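Local atomic coordinates of MHC class I antigen (Ctenopharyngodon idella, PDB entry 5H5Z), a protein that probably displays short peptides at the cell surface for inspection by T cells, as a heavy chain paired with beta-2-microglobulin. Residues Tyr34-Ser37 with Asn38-Lys41; Glu99-Asp102 with Asp103-Gln107; Asp245-Asn249 with Asn250-Cys254. One frame throughout, in Å; residues are numbered along the deposited sequence.

Contact 1: residues Tyr34-Ser37 with Asn38-Lys41; sequences YFDS and NSMK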
ATOM      1  N   TYR A  34       0.845 -10.410  10.306  1.00 19.22           N
ATOM      2  CA  TYR A  34       0.943  -9.229  11.169  1.00 17.25           C
ATOM      3  C   TYR A  34       1.589  -9.583  12.515  1.00 20.36           C
ATOM      4  O   TYR A  34       1.355 -10.665  13.046  1.00 21.17           O
ATOM      5  CB  TYR A  34      -0.442  -8.631  11.413  1.00 19.73           C
ATOM      6  CG  TYR A  34      -0.420  -7.424  12.321  1.00 23.03           C
ATOM      7  CD1 TYR A  34      -0.064  -6.173  11.825  1.00 23.97           C
ATOM      8  CD2 TYR A  34      -0.736  -7.535  13.677  1.00 24.07           C
ATOM      9  CE1 TYR A  34      -0.039  -5.059  12.643  1.00 25.48           C
ATOM     10  CE2 TYR A  34      -0.710  -6.423  14.506  1.00 27.40           C
ATOM     11  CZ  TYR A  34      -0.362  -5.189  13.979  1.00 26.40           C
ATOM     12  OH  TYR A  34      -0.332  -4.078  14.777  1.00 27.69           O
ATOM     13  N   PHE A  35       2.387  -8.663  13.058  1.00 19.39           N
ATOM     14  CA  PHE A  35       2.909  -8.762  14.423  1.00 19.39           C
ATOM     15  C   PHE A  35       3.015  -7.368  15.018  1.00 21.27           C
ATOM     16  O   PHE A  35       3.408  -6.426  14.331  1.00 23.85           O
ATOM     17  CB  PHE A  35       4.295  -9.422  14.428  1.00 21.99           C
ATOM     18  CG  PHE A  35       4.958  -9.485  15.792  1.00 23.00           C
ATOM     19  CD1 PHE A  35       5.700  -8.408  16.281  1.00 22.30           C
ATOM     20  CD2 PHE A  35       4.868 -10.632  16.574  1.00 24.39           C
ATOM     21  CE1 PHE A  35       6.316  -8.466  17.531  1.00 23.18           C
ATOM     22  CE2 PHE A  35       5.487 -10.702  17.818  1.00 26.00           C
ATOM     23  CZ  PHE A  35       6.212  -9.620  18.301  1.00 22.69           C
ATOM     24  N   ASP A  36       2.667  -7.240  16.294  1.00 23.12           N
ATOM     25  CA  ASP A  36       3.046  -6.048  17.040  1.00 24.65           C
ATOM     26  C   ASP A  36       3.453  -6.347  18.479  1.00 26.74           C
ATOM     27  O   ASP A  36       3.173  -7.429  19.004  1.00 25.19           O
ATOM     28  CB  ASP A  36       2.013  -4.901  16.912  1.00 26.88           C
ATOM     29  CG  ASP A  36       0.760  -5.109  17.753  1.00 30.81           C
ATOM     30  OD1 ASP A  36       0.853  -5.569  18.910  1.00 31.73           O
ATOM     31  OD2 ASP A  36      -0.334  -4.760  17.257  1.00 32.64           O
ATOM     32  N   SER A  37       4.128  -5.383  19.101  1.00 26.19           N
ATOM     33  CA  SER A  37       4.687  -5.564  20.438  1.00 27.89           C
ATOM     34  C   SER A  37       3.662  -5.413  21.573  1.00 29.87           C
ATOM     35  O   SER A  37       3.991  -5.632  22.745  1.00 32.29           O
ATOM     36  CB  SER A  37       5.881  -4.628  20.650  1.00 26.77           C
ATOM     37  OG  SER A  37       5.528  -3.288  20.365  1.00 27.82           O
ATOM     38  N   ASN A  38       2.431  -5.040  21.226  1.00 30.71           N
ATOM     39  CA  ASN A  38       1.331  -5.045  22.190  1.00 33.43           C
ATOM     40  C   ASN A  38       0.752  -6.445  22.382  1.00 32.36           C
ATOM     41  O   ASN A  38       0.594  -6.904  23.510  1.00 34.30           O
ATOM     42  CB  ASN A  38       0.228  -4.065  21.780  1.00 34.21           C
ATOM     43  CG  ASN A  38       0.604  -2.616  22.040  1.00 38.91           C
ATOM     44  OD1 ASN A  38       1.481  -2.321  22.851  1.00 42.34           O
ATOM     45  ND2 ASN A  38      -0.073  -1.700  21.355  1.00 41.65           N
ATOM     46  N   SER A  39       0.437  -7.121  21.278  1.00 32.39           N
ATOM     47  CA  SER A  39      -0.074  -8.491  21.349  1.00 30.44           C
ATOM     48  C   SER A  39       1.054  -9.502  21.543  1.00 31.70           C
ATOM     49  O   SER A  39       0.834 -10.573  22.108  1.00 33.87           O
ATOM     50  CB  SER A  39      -0.892  -8.837  20.101  1.00 34.32           C
ATOM     51  OG  SER A  39      -0.056  -9.038  18.973  1.00 34.22           O
ATOM     52  N   MET A  40       2.254  -9.147  21.076  1.00 30.35           N
ATOM     53  CA  MET A  40       3.434 -10.028  21.080  1.00 30.48           C
ATOM     54  C   MET A  40       3.190 -11.355  20.366  1.00 32.44           C
ATOM     55  O   MET A  40       3.768 -12.383  20.733  1.00 30.74           O
ATOM     56  CB  MET A  40       3.955 -10.275  22.507  1.00 29.54           C
ATOM     57  CG  MET A  40       4.640  -9.082  23.146  1.00 34.37           C
ATOM     58  SD  MET A  40       6.187  -8.611  22.340  1.00 41.78           S
ATOM     59  CE  MET A  40       6.838  -7.491  23.577  1.00 44.32           C
ATOM     60  N   LYS A  41       2.332 -11.330  19.348  1.00 29.82           N
ATOM     61  CA  LYS A  41       1.954 -12.546  18.637  1.00 29.58           C
ATOM     62  C   LYS A  41       1.898 -12.302  17.137  1.00 28.11           C
ATOM     63  O   LYS A  41       1.294 -11.331  16.684  1.00 27.20           O
ATOM     64  CB  LYS A  41       0.606 -13.089  19.146  1.00 31.21           C
ATOM     65  CG  LYS A  41       0.594 -13.512  20.618  1.00 34.80           C
ATOM     66  CD  LYS A  41       1.475 -14.732  20.895  1.00 43.92           C
ATOM     67  CE  LYS A  41       1.806 -14.891  22.381  1.00 52.03           C
ATOM     68  NZ  LYS A  41       3.095 -14.260  22.826  1.00 44.49           N
TER
HETATM   69  O   HOH W   1      -1.595  -2.663  18.945  1.00 46.64           O
HETATM   70  O   HOH W   2       4.231  -1.884  22.211  1.00 38.11           O
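D36, S37 and M40 carry most of this tight turn, in which the chain leaves a strand and folds back past its last residue. The carboxylate of D36 organises it. D36 OD1 accepts from S39 N at 2.9 Å, almost straight at the hydrogen (169°), with a weak, more bent bond from N38 N beside it. The other oxygen, D36 OD2, is met by Y34 OH at 2.6 Å on its anti lone pair, and a water bridges it to N38 ND2. With both oxygens held, the rotation of the carboxylate is fixed. CG of D36 lies between the backbone N and the carbonyl carbon (chi1 76°), which directs OD1 at the amides ahead. The main chain closes the loop: M40 N donates to D36 O at 2.8 Å.

The M40 side chain, bent at chi2, runs alongside the S37 carbonyl, with both CG and CE 3.5 Å from S37 O. Its sulfur lies obliquely off the F35 ring, SD being 5.4 Å from the centroid, a Met-aromatic contact, while F35 CE2 rests 3.5 Å from M40 C. S37 OG bonds to F21 N and shares a water with N38 OD1; S37 and M40 also touch H69 of helix 55-82.

Side-chain and main-chain bonds from one aspartate to residues three and four further on are consistent with an Asx motif. Here it turns strand 30-36 toward strand 43-44 at one margin of the sheet that floors the peptide-binding platform of MHC class I.

Contact 2: residues Glu99-Asp102 with Asp103-Gln107; sequences ELND and DGTTQ
L100 and T106 face each other as a non-hydrogen-bonded pair, the methyl CD1 of L100 lying 3.9 Å from CG2 of T106. Both side chains lie on the face packed against helix 148-170, where each touches I161. On the other face are E99 and Q107, a hydrogen-bonded pair. E99 N donates to Q107 O at 2.9 Å and Q107 N returns a bond to E99 O. Their side chains meet only loosely, E99 OE2 lying 4.0 Å from Q107 CB, because Q107 bends at chi2 (-84°) and carries its amide off.

At the tip, D103 folds back with chi1 of 40°. D103 OD1 then accepts both T105 OG1, at 2.6 Å, and T105 N, at 2.9 Å, the two donors arriving on one face of the carboxylate plane. This is an Asx turn, and it pins the threonine hydroxyl. D102 OD1 reaches out to the amino terminus of the chain, G1 N. A type I turn from N101 to G104 whose last residue, G104, has a left-handed conformation, with N101 N bonded to T105 O (3.0 Å) beyond it, matches the type I turn with a classic glycine (G1-type) bulge of a beta hairpin, here joining strands 90-100 and 106-114.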
ATOM      1  N   GLU A  99      12.571 -11.534  -4.659  1.00 18.87           N
ATOM      2  CA  GLU A  99      11.694 -11.748  -5.804  1.00 19.28           C
ATOM      3  C   GLU A  99      12.150 -12.942  -6.606  1.00 19.87           C
ATOM      4  O   GLU A  99      13.265 -13.051  -6.879  1.00 21.72           O
ATOM      5  CB  GLU A  99      11.769 -10.576  -6.747  1.00 26.15           C
ATOM      6  CG  GLU A  99      11.418  -9.267  -6.093  1.00 36.63           C
ATOM      7  CD  GLU A  99      11.259  -8.111  -7.083  1.00 62.65           C
ATOM      8  OE1 GLU A  99      10.119  -7.663  -7.213  1.00 64.50           O
ATOM      9  OE2 GLU A  99      12.245  -7.638  -7.679  1.00 59.12           O
ATOM     10  N   LEU A 100      11.209 -13.736  -7.041  1.00 19.34           N
ATOM     11  CA  LEU A 100      11.486 -14.780  -7.969  1.00 19.08           C
ATOM     12  C   LEU A 100      10.840 -14.515  -9.320  1.00 19.97           C
ATOM     13  O   LEU A 100       9.678 -14.434  -9.388  1.00 21.94           O
ATOM     14  CB  LEU A 100      10.963 -16.098  -7.384  1.00 21.87           C
ATOM     15  CG  LEU A 100      11.077 -17.355  -8.220  1.00 25.43           C
ATOM     16  CD1 LEU A 100      12.506 -17.715  -8.451  1.00 26.50           C
ATOM     17  CD2 LEU A 100      10.349 -18.442  -7.491  1.00 28.13           C
ATOM     18  N   ASN A 101      11.650 -14.311 -10.329  1.00 22.23           N
ATOM     19  CA  ASN A 101      11.199 -14.124 -11.709  1.00 29.71           C
ATOM     20  C   ASN A 101      10.882 -15.455 -12.411  1.00 36.09           C
ATOM     21  O   ASN A 101      11.182 -16.439 -11.878  1.00 36.56           O
ATOM     22  CB  ASN A 101      12.251 -13.334 -12.464  1.00 36.74           C
ATOM     23  CG  ASN A 101      12.751 -12.156 -11.688  1.00 39.73           C
ATOM     24  OD1 ASN A 101      13.929 -12.026 -11.435  1.00 43.88           O
ATOM     25  ND2 ASN A 101      11.857 -11.302 -11.283  1.00 37.48           N
ATOM     26  N   ASP A 102      10.272 -15.475 -13.603  1.00 46.26           N
ATOM     27  CA  ASP A 102       9.966 -16.763 -14.271  1.00 55.44           C
ATOM     28  C   ASP A 102      11.164 -17.648 -14.647  1.00 55.27           C
ATOM     29  O   ASP A 102      11.047 -18.889 -14.669  1.00 46.74           O
ATOM     30  CB  ASP A 102       9.148 -16.593 -15.536  1.00 52.31           C
ATOM     31  CG  ASP A 102       7.671 -16.287 -15.279  1.00 55.18           C
ATOM     32  OD1 ASP A 102       7.128 -16.836 -14.301  1.00 58.29           O
ATOM     33  OD2 ASP A 102       7.081 -15.519 -16.080  1.00 45.18           O
ATOM     34  N   ASP A 103      12.271 -17.024 -15.019  1.00 56.36           N
ATOM     35  CA  ASP A 103      13.446 -17.738 -15.444  1.00 48.72           C
ATOM     36  C   ASP A 103      14.119 -18.396 -14.262  1.00 46.57           C
ATOM     37  O   ASP A 103      15.115 -19.068 -14.414  1.00 56.43           O
ATOM     38  CB  ASP A 103      14.399 -16.809 -16.167  1.00 43.44           C
ATOM     39  CG  ASP A 103      14.497 -15.377 -15.507  1.00 47.77           C
ATOM     40  OD1 ASP A 103      14.270 -15.301 -14.316  1.00 51.88           O
ATOM     41  OD2 ASP A 103      14.773 -14.364 -16.150  1.00 48.44           O
ATOM     42  N   GLY A 104      13.526 -18.242 -13.102  1.00 39.77           N
ATOM     43  CA  GLY A 104      14.109 -18.741 -11.907  1.00 37.82           C
ATOM     44  C   GLY A 104      15.197 -17.855 -11.423  1.00 33.04           C
ATOM     45  O   GLY A 104      15.838 -18.221 -10.494  1.00 39.28           O
ATOM     46  N   THR A 105      15.377 -16.673 -12.024  1.00 33.24           N
ATOM     47  CA  THR A 105      16.326 -15.734 -11.438  1.00 30.54           C
ATOM     48  C   THR A 105      15.719 -15.029 -10.258  1.00 25.48           C
ATOM     49  O   THR A 105      14.555 -14.945 -10.132  1.00 21.79           O
ATOM     50  CB  THR A 105      16.870 -14.689 -12.390  1.00 25.97           C
ATOM     51  OG1 THR A 105      15.833 -13.843 -12.780  1.00 26.11           O
ATOM     52  CG2 THR A 105      17.485 -15.248 -13.569  1.00 29.21           C
ATOM     53  N   THR A 106      16.568 -14.582  -9.358  1.00 23.91           N
ATOM     54  CA  THR A 106      16.114 -14.019  -8.124  1.00 24.42           C
ATOM     55  C   THR A 106      16.748 -12.622  -7.869  1.00 24.20           C
ATOM     56  O   THR A 106      17.790 -12.342  -8.339  1.00 26.29           O
ATOM     57  CB  THR A 106      16.423 -14.942  -6.920  1.00 27.48           C
ATOM     58  OG1 THR A 106      17.830 -15.041  -6.755  1.00 30.90           O
ATOM     59  CG2 THR A 106      15.866 -16.315  -7.132  1.00 28.13           C
ATOM     60  N   GLN A 107      16.050 -11.805  -7.128  1.00 22.89           N
ATOM     61  CA  GLN A 107      16.555 -10.508  -6.699  1.00 25.80           C
ATOM     62  C   GLN A 107      16.255 -10.404  -5.212  1.00 23.27           C
ATOM     63  O   GLN A 107      15.436 -11.156  -4.688  1.00 23.25           O
ATOM     64  CB  GLN A 107      15.869  -9.363  -7.460  1.00 30.64           C
ATOM     65  CG  GLN A 107      16.055  -9.372  -8.976  1.00 41.05           C
ATOM     66  CD  GLN A 107      17.349  -8.714  -9.434  1.00 52.79           C
ATOM     67  OE1 GLN A 107      17.952  -7.916  -8.712  1.00 60.15           O
ATOM     68  NE2 GLN A 107      17.777  -9.039 -10.647  1.00 56.01           N
TER

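Contact 3: residues Asp245-Asn249 with Asn250-Cys254; sequences DEWKN and NRFSC
Beyond the helix that carries E246 and W247 the chain is extended at N250, whose amide still reaches back to E246 O, but only by a weak bond of 3.3 Å bent to 124° at the hydrogen. Across this junction the W247 and N250 carbonyls come close, W247 O and N250 O being 2.9 Å apart with neither able to donate.

The side chains close the corner, which leads into strand 252-258 of the immunoglobulin C1-set domain, whose C254 is disulfide-bonded to C196. W247 swings its indole toward the strand, with chi1 at -164° setting CG opposite the main-chain nitrogen. F252 CB sits over one face of the six-membered ring, toward its rim, 3.4 Å from W247 CZ3: a CH-pi contact. The two ring systems are nearly parallel, their planes 10° apart, yet slid so far that they barely overlap, with centroids 5.5 Å apart. F252 turns its edge to the helix, and F252 CE2 approaches E246 O, which lies in the ring plane, at 3.4 Å. L240 touches both aromatic residues, and H217 meets F252 edge-to-face.

The chemistry implies a junction where apolar and CH-pi packing accompanies a weak backbone bond, and a carbonyl oxygen probably gains from the slightly positive ring edge of F252.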
ATOM      1  N   ASP A 245     -20.651  20.037 -26.733  1.00 35.35           N
ATOM      2  CA  ASP A 245     -20.711  20.216 -28.184  1.00 36.92           C
ATOM      3  C   ASP A 245     -19.745  19.283 -28.916  1.00 36.43           C
ATOM      4  O   ASP A 245     -20.109  18.670 -29.924  1.00 36.62           O
ATOM      5  CB  ASP A 245     -20.442  21.675 -28.562  1.00 35.84           C
ATOM      6  CG  ASP A 245     -21.400  22.632 -27.887  1.00 34.08           C
ATOM      7  OD1 ASP A 245     -22.534  22.790 -28.383  1.00 39.40           O
ATOM      8  OD2 ASP A 245     -21.018  23.222 -26.851  1.00 37.48           O
ATOM      9  N   GLU A 246     -18.522  19.171 -28.402  1.00 38.11           N
ATOM     10  CA  GLU A 246     -17.525  18.265 -28.972  1.00 39.68           C
ATOM     11  C   GLU A 246     -17.991  16.816 -28.868  1.00 43.55           C
ATOM     12  O   GLU A 246     -17.770  16.017 -29.778  1.00 41.62           O
ATOM     13  CB  GLU A 246     -16.163  18.438 -28.293  1.00 36.23           C
ATOM     14  CG  GLU A 246     -15.554  19.828 -28.421  1.00 39.87           C
ATOM     15  CD  GLU A 246     -15.512  20.336 -29.853  1.00 43.19           C
ATOM     16  OE1 GLU A 246     -15.010  19.611 -30.739  1.00 50.25           O
ATOM     17  OE2 GLU A 246     -15.985  21.469 -30.090  1.00 51.44           O
ATOM     18  N   TRP A 247     -18.648  16.496 -27.754  1.00 46.51           N
ATOM     19  CA  TRP A 247     -19.247  15.183 -27.549  1.00 53.68           C
ATOM     20  C   TRP A 247     -20.399  14.934 -28.528  1.00 53.05           C
ATOM     21  O   TRP A 247     -20.540  13.833 -29.063  1.00 50.27           O
ATOM     22  CB  TRP A 247     -19.732  15.045 -26.105  1.00 55.61           C
ATOM     23  CG  TRP A 247     -19.999  13.639 -25.729  1.00 59.15           C
ATOM     24  CD1 TRP A 247     -21.170  12.958 -25.893  1.00 68.22           C
ATOM     25  CD2 TRP A 247     -19.072  12.714 -25.144  1.00 48.82           C
ATOM     26  NE1 TRP A 247     -21.033  11.668 -25.438  1.00 64.97           N
ATOM     27  CE2 TRP A 247     -19.756  11.490 -24.974  1.00 49.53           C
ATOM     28  CE3 TRP A 247     -17.731  12.802 -24.741  1.00 43.82           C
ATOM     29  CZ2 TRP A 247     -19.146  10.357 -24.422  1.00 33.23           C
ATOM     30  CZ3 TRP A 247     -17.127  11.677 -24.185  1.00 36.81           C
ATOM     31  CH2 TRP A 247     -17.837  10.470 -24.038  1.00 30.96           C
ATOM     32  N   LYS A 248     -21.215  15.961 -28.757  1.00 48.19           N
ATOM     33  CA  LYS A 248     -22.351  15.879 -29.679  1.00 50.99           C
ATOM     34  C   LYS A 248     -21.918  15.660 -31.131  1.00 44.11           C
ATOM     35  O   LYS A 248     -22.525  14.877 -31.845  1.00 49.15           O
ATOM     36  CB  LYS A 248     -23.231  17.136 -29.566  1.00 49.82           C
ATOM     37  CG  LYS A 248     -24.299  17.262 -30.646  1.00 54.16           C
ATOM     38  CD  LYS A 248     -25.225  18.446 -30.403  1.00 51.53           C
ATOM     39  CE  LYS A 248     -26.087  18.706 -31.633  1.00 55.83           C
ATOM     40  NZ  LYS A 248     -27.207  19.649 -31.328  1.00 60.23           N
ATOM     41  N   ASN A 249     -20.866  16.359 -31.552  1.00 49.32           N
ATOM     42  CA  ASN A 249     -20.446  16.360 -32.954  1.00 52.10           C
ATOM     43  C   ASN A 249     -19.569  15.175 -33.351  1.00 49.12           C
ATOM     44  O   ASN A 249     -19.380  14.909 -34.538  1.00 48.97           O
ATOM     45  CB  ASN A 249     -19.733  17.675 -33.292  1.00 59.11           C
ATOM     46  CG  ASN A 249     -20.644  18.882 -33.184  1.00 64.91           C
ATOM     47  OD1 ASN A 249     -21.838  18.809 -33.483  1.00 65.43           O
ATOM     48  ND2 ASN A 249     -20.081  20.009 -32.761  1.00 69.23           N
ATOM     49  N   ASN A 250     -19.040  14.465 -32.359  1.00 50.08           N
ATOM     50  CA  ASN A 250     -18.109  13.369 -32.618  1.00 46.36           C
ATOM     51  C   ASN A 250     -18.476  12.091 -31.872  1.00 45.90           C
ATOM     52  O   ASN A 250     -19.379  12.088 -31.035  1.00 48.11           O
ATOM     53  CB  ASN A 250     -16.675  13.803 -32.288  1.00 42.15           C
ATOM     54  CG  ASN A 250     -16.302  15.117 -32.953  1.00 50.77           C
ATOM     55  OD1 ASN A 250     -16.527  16.196 -32.401  1.00 49.19           O
ATOM     56  ND2 ASN A 250     -15.741  15.031 -34.152  1.00 42.79           N
ATOM     57  N   ARG A 251     -17.782  11.003 -32.189  1.00 42.69           N
ATOM     58  CA  ARG A 251     -18.015   9.729 -31.526  1.00 41.39           C
ATOM     59  C   ARG A 251     -16.862   9.414 -30.585  1.00 38.45           C
ATOM     60  O   ARG A 251     -15.873   8.792 -30.980  1.00 37.43           O
ATOM     61  CB  ARG A 251     -18.213   8.610 -32.549  1.00 39.40           C
ATOM     62  CG  ARG A 251     -19.535   8.678 -33.298  1.00 62.90           C
ATOM     63  CD  ARG A 251     -19.657   7.566 -34.330  1.00 70.89           C
ATOM     64  NE  ARG A 251     -19.709   6.239 -33.714  1.00 87.54           N
ATOM     65  CZ  ARG A 251     -19.915   5.102 -34.379  1.00108.88           C
ATOM     66  NH1 ARG A 251     -19.942   3.950 -33.721  1.00104.45           N
ATOM     67  NH2 ARG A 251     -20.096   5.111 -35.697  1.00109.70           N
ATOM     68  N   PHE A 252     -16.990   9.869 -29.347  1.00 34.64           N
ATOM     69  CA  PHE A 252     -15.996   9.596 -28.325  1.00 35.84           C
ATOM     70  C   PHE A 252     -16.288   8.272 -27.637  1.00 30.09           C
ATOM     71  O   PHE A 252     -17.444   7.874 -27.488  1.00 31.01           O
ATOM     72  CB  PHE A 252     -15.959  10.717 -27.286  1.00 33.59           C
ATOM     73  CG  PHE A 252     -15.207  11.942 -27.730  1.00 38.54           C
ATOM     74  CD1 PHE A 252     -13.832  12.045 -27.518  1.00 38.15           C
ATOM     75  CD2 PHE A 252     -15.872  13.002 -28.341  1.00 39.09           C
ATOM     76  CE1 PHE A 252     -13.136  13.176 -27.919  1.00 36.57           C
ATOM     77  CE2 PHE A 252     -15.180  14.138 -28.745  1.00 39.05           C
ATOM     78  CZ  PHE A 252     -13.812  14.224 -28.534  1.00 38.23           C
ATOM     79  N   SER A 253     -15.229   7.592 -27.217  1.00 31.62           N
ATOM     80  CA  SER A 253     -15.362   6.363 -26.451  1.00 31.77           C
ATOM     81  C   SER A 253     -14.175   6.214 -25.509  1.00 30.50           C
ATOM     82  O   SER A 253     -13.123   6.809 -25.741  1.00 27.61           O
ATOM     83  CB  SER A 253     -15.448   5.155 -27.389  1.00 31.05           C
ATOM     84  OG  SER A 253     -14.262   5.020 -28.154  1.00 34.66           O
ATOM     85  N   CYS A 254     -14.360   5.434 -24.447  1.00 28.09           N
ATOM     86  CA  CYS A 254     -13.264   5.043 -23.569  1.00 29.01           C
ATOM     87  C   CYS A 254     -12.893   3.603 -23.860  1.00 28.01           C
ATOM     88  O   CYS A 254     -13.774   2.769 -24.079  1.00 29.55           O
ATOM     89  CB  CYS A 254     -13.655   5.162 -22.095  1.00 35.53           C
ATOM     90  SG  CYS A 254     -12.333   4.576 -21.017  1.00 39.80           S
TER

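In the fold
The three contacts follow one another along the chain, and each is a local change of direction at the end of a strand or helix. Contacts 1 and 2 belong to the same eight-stranded antiparallel sheet of the peptide-binding platform, contact 1 at the end of strand 30-36 and contact 2 at the tip of the hairpin 90-100/106-114; their centres are about 31 Å apart. Contact 3 lies in the immunoglobulin C1-set domain, about 56 Å from contact 1 and about 46 Å from contact 2 between centres, and leads into strand 252-258. None touches another: two lie at strand ends of the peptide-binding sheet, the third in the immunoglobulin domain.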